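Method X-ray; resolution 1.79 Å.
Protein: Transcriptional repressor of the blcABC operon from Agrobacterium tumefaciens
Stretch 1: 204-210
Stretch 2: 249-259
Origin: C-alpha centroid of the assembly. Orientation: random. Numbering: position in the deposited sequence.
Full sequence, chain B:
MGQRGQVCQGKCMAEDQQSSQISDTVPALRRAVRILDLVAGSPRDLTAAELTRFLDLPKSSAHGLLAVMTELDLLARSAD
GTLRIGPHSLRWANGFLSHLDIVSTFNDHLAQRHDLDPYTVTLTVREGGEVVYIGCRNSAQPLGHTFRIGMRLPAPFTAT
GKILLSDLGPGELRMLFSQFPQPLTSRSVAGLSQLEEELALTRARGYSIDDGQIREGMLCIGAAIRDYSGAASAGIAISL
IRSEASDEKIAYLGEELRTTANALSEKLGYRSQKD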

# COMPACT_ATOMS: atom_id res chain seq x y z
N ALA B 204 -15.03 2.92 24.37
CA ALA B 204 -16.45 2.62 24.19
C ALA B 204 -17.21 3.72 23.44
O ALA B 204 -18.19 3.43 22.74
N ARG B 205 -16.80 4.95 23.56
CA ARG B 205 -17.51 6.01 22.90
C ARG B 205 -16.81 6.58 21.69
O ARG B 205 -17.44 7.19 20.89
N GLY B 206 -15.52 6.32 21.55
CA GLY B 206 -14.81 6.84 20.39
C GLY B 206 -14.42 8.31 20.49
O GLY B 206 -14.05 8.92 19.50
N TYR B 207 -14.51 8.89 21.69
CA TYR B 207 -13.94 10.22 21.92
C TYR B 207 -13.47 10.34 23.35
O TYR B 207 -13.94 9.61 24.23
N SER B 208 -12.54 11.23 23.60
CA SER B 208 -11.97 11.43 24.91
C SER B 208 -12.32 12.79 25.47
O SER B 208 -12.61 13.68 24.78
N ILE B 209 -12.21 12.90 26.77
CA ILE B 209 -12.42 14.17 27.44
C ILE B 209 -11.23 14.45 28.36
O ILE B 209 -10.84 13.58 29.14
N ASP B 210 -10.66 15.65 28.24
CA ASP B 210 -9.71 16.16 29.23
C ASP B 210 -10.38 17.29 29.99
O ASP B 210 -10.50 18.40 29.48
N LYS B 249 -23.83 18.94 26.15
CA LYS B 249 -23.14 19.59 25.06
C LYS B 249 -21.79 18.95 24.77
O LYS B 249 -21.40 18.80 23.61
N ILE B 250 -21.05 18.61 25.82
CA ILE B 250 -19.77 17.94 25.64
C ILE B 250 -19.94 16.60 24.89
O ILE B 250 -19.16 16.27 24.00
N ALA B 251 -20.96 15.83 25.26
CA ALA B 251 -21.17 14.55 24.59
C ALA B 251 -21.58 14.77 23.14
O ALA B 251 -21.21 14.00 22.26
N TYR B 252 -22.35 15.81 22.89
CA TYR B 252 -22.77 16.11 21.52
C TYR B 252 -21.52 16.40 20.67
O TYR B 252 -21.31 15.84 19.59
N LEU B 253 -20.67 17.27 21.19
CA LEU B 253 -19.44 17.66 20.51
C LEU B 253 -18.49 16.49 20.32
O LEU B 253 -17.80 16.39 19.30
N GLY B 254 -18.45 15.59 21.30
CA GLY B 254 -17.63 14.40 21.19
C GLY B 254 -18.04 13.54 20.00
O GLY B 254 -17.19 13.06 19.24
N GLU B 255 -19.35 13.34 19.84
CA GLU B 255 -19.83 12.55 18.71
C GLU B 255 -19.60 13.28 17.38
O GLU B 255 -19.21 12.65 16.38
N GLU B 256 -19.81 14.60 17.36
CA GLU B 256 -19.50 15.38 16.16
C GLU B 256 -18.01 15.27 15.83
O GLU B 256 -17.64 15.09 14.67
N LEU B 257 -17.15 15.40 16.84
CA LEU B 257 -15.72 15.26 16.58
C LEU B 257 -15.32 13.86 16.10
O LEU B 257 -14.45 13.73 15.25
N ARG B 258 -15.96 12.83 16.65
CA ARG B 258 -15.68 11.45 16.24
C ARG B 258 -15.90 11.27 14.74
O ARG B 258 -15.05 10.69 14.04
N THR B 259 -17.02 11.78 14.24
CA THR B 259 -17.34 11.62 12.83
C THR B 259 -16.50 12.54 11.92
O THR B 259 -16.18 12.19 10.79

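What fills the space between the two stretches? Y207 does, pointing toward the helix with chi1 at 69° (p) and giving up more surface than any other residue here. Its ring lies over G254, whose CA sits 3.6 Å from the centroid of the Y207 ring, close to the ring normal, a CH-pi contact. Glycine permits this closeness: an ideal CB on G254 would fall 2.5 Å from CD1 of Y207, a clash. Farther out, Y207 OH reaches 3.3 Å from A251 CA.

Where do aliphatic side chains meet? I209 also points toward the helix, and its CD1 lies 3.8 Å from CG2 of I250; both side chains are m, t. Between Y207 and I209, S208 points away.

Where does a side chain pack against backbone? R258 points toward the first stretch (chi1 t, chi2 t, chi3 p), with its CG 3.5 Å from G206 O. A CB on G206 would clash with R258 CD, and the positive phi of G206 independently favors glycine.

Which polar partners accompany the packing? No direct hydrogen bond crosses; instead, a water donates to R205 O (2.9 Å from the water O) and E255 OE1 (2.8 Å). Within the helix, R258 NH2 forms a salt bridge to E255 OE2 at 2.9 Å. Within the first stretch, R205 NE donates to Y207 O at 3.0 Å.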

# COMPACT_ATOMS: atom_id res chain seq x y z
CB ALA B 204 -17.10 2.36 25.55
CB ARG B 205 -17.90 7.08 23.86
CG ARG B 205 -16.83 7.67 24.57
CD ARG B 205 -17.28 8.47 25.71
NE ARG B 205 -16.14 9.13 26.28
CZ ARG B 205 -16.16 9.84 27.38
NH1 ARG B 205 -17.27 10.04 28.01
NH2 ARG B 205 -15.05 10.36 27.80
CB TYR B 207 -14.93 11.32 21.56
CG TYR B 207 -16.13 11.43 22.50
CD1 TYR B 207 -16.04 12.13 23.69
CD2 TYR B 207 -17.34 10.83 22.17
CE1 TYR B 207 -17.14 12.23 24.55
CE2 TYR B 207 -18.44 10.93 23.03
CZ TYR B 207 -18.33 11.63 24.21
OH TYR B 207 -19.41 11.74 25.06
CB SER B 208 -10.47 11.34 24.88
OG SER B 208 -10.00 12.30 24.02
CB ILE B 209 -13.69 14.14 28.30
CG1 ILE B 209 -14.94 14.14 27.41
CG2 ILE B 209 -13.72 15.33 29.21
CD1 ILE B 209 -16.17 13.65 28.13
CB ASP B 210 -8.44 16.69 28.56
CG ASP B 210 -7.72 17.75 29.40
OD1 ASP B 210 -7.81 17.69 30.65
OD2 ASP B 210 -7.06 18.64 28.82
CB LYS B 249 -22.93 21.07 25.34
CG LYS B 249 -22.30 21.80 24.18
CD LYS B 249 -22.12 23.28 24.47
CE LYS B 249 -21.78 24.06 23.21
NZ LYS B 249 -22.81 23.85 22.14
CB ILE B 250 -19.07 17.72 26.99
CG1 ILE B 250 -18.73 19.08 27.63
CG2 ILE B 250 -17.81 16.85 26.81
CD1 ILE B 250 -18.39 18.98 29.09
CB ALA B 251 -22.22 13.73 25.32
CB TYR B 252 -23.73 17.29 21.51
CG TYR B 252 -23.96 17.86 20.15
CD1 TYR B 252 -24.85 17.27 19.27
CD2 TYR B 252 -23.25 18.99 19.72
CE1 TYR B 252 -25.05 17.78 18.00
CE2 TYR B 252 -23.45 19.51 18.44
CZ TYR B 252 -24.34 18.90 17.59
OH TYR B 252 -24.55 19.40 16.33
CB LEU B 253 -18.74 18.76 21.32
CG LEU B 253 -19.40 20.14 21.22
CD1 LEU B 253 -18.72 21.09 22.21
CD2 LEU B 253 -19.36 20.73 19.80
CB GLU B 255 -21.30 12.15 18.89
CG GLU B 255 -21.92 11.43 17.69
CD GLU B 255 -21.45 9.97 17.50
OE1 GLU B 255 -20.65 9.47 18.32
OE2 GLU B 255 -21.92 9.33 16.53
CB GLU B 256 -19.89 16.86 16.32
CG GLU B 256 -21.39 17.10 16.52
CD GLU B 256 -22.24 16.59 15.37
OE1 GLU B 256 -22.02 17.00 14.21
OE2 GLU B 256 -23.14 15.77 15.64
CB LEU B 257 -14.90 15.64 17.81
CG LEU B 257 -13.42 15.90 17.52
CD1 LEU B 257 -13.21 17.02 16.53
CD2 LEU B 257 -12.69 16.19 18.81
CB ARG B 258 -16.53 10.43 17.04
CG ARG B 258 -16.21 8.98 16.70
CD ARG B 258 -17.21 8.00 17.33
NE ARG B 258 -18.54 8.05 16.70
CZ ARG B 258 -18.87 7.40 15.59
NH1 ARG B 258 -17.99 6.64 14.97
NH2 ARG B 258 -20.11 7.52 15.10
CB THR B 259 -18.84 11.80 12.55
OG1 THR B 259 -19.28 13.05 13.08
CG2 THR B 259 -19.63 10.67 13.23
O HOH W 1 -19.93 8.58 20.90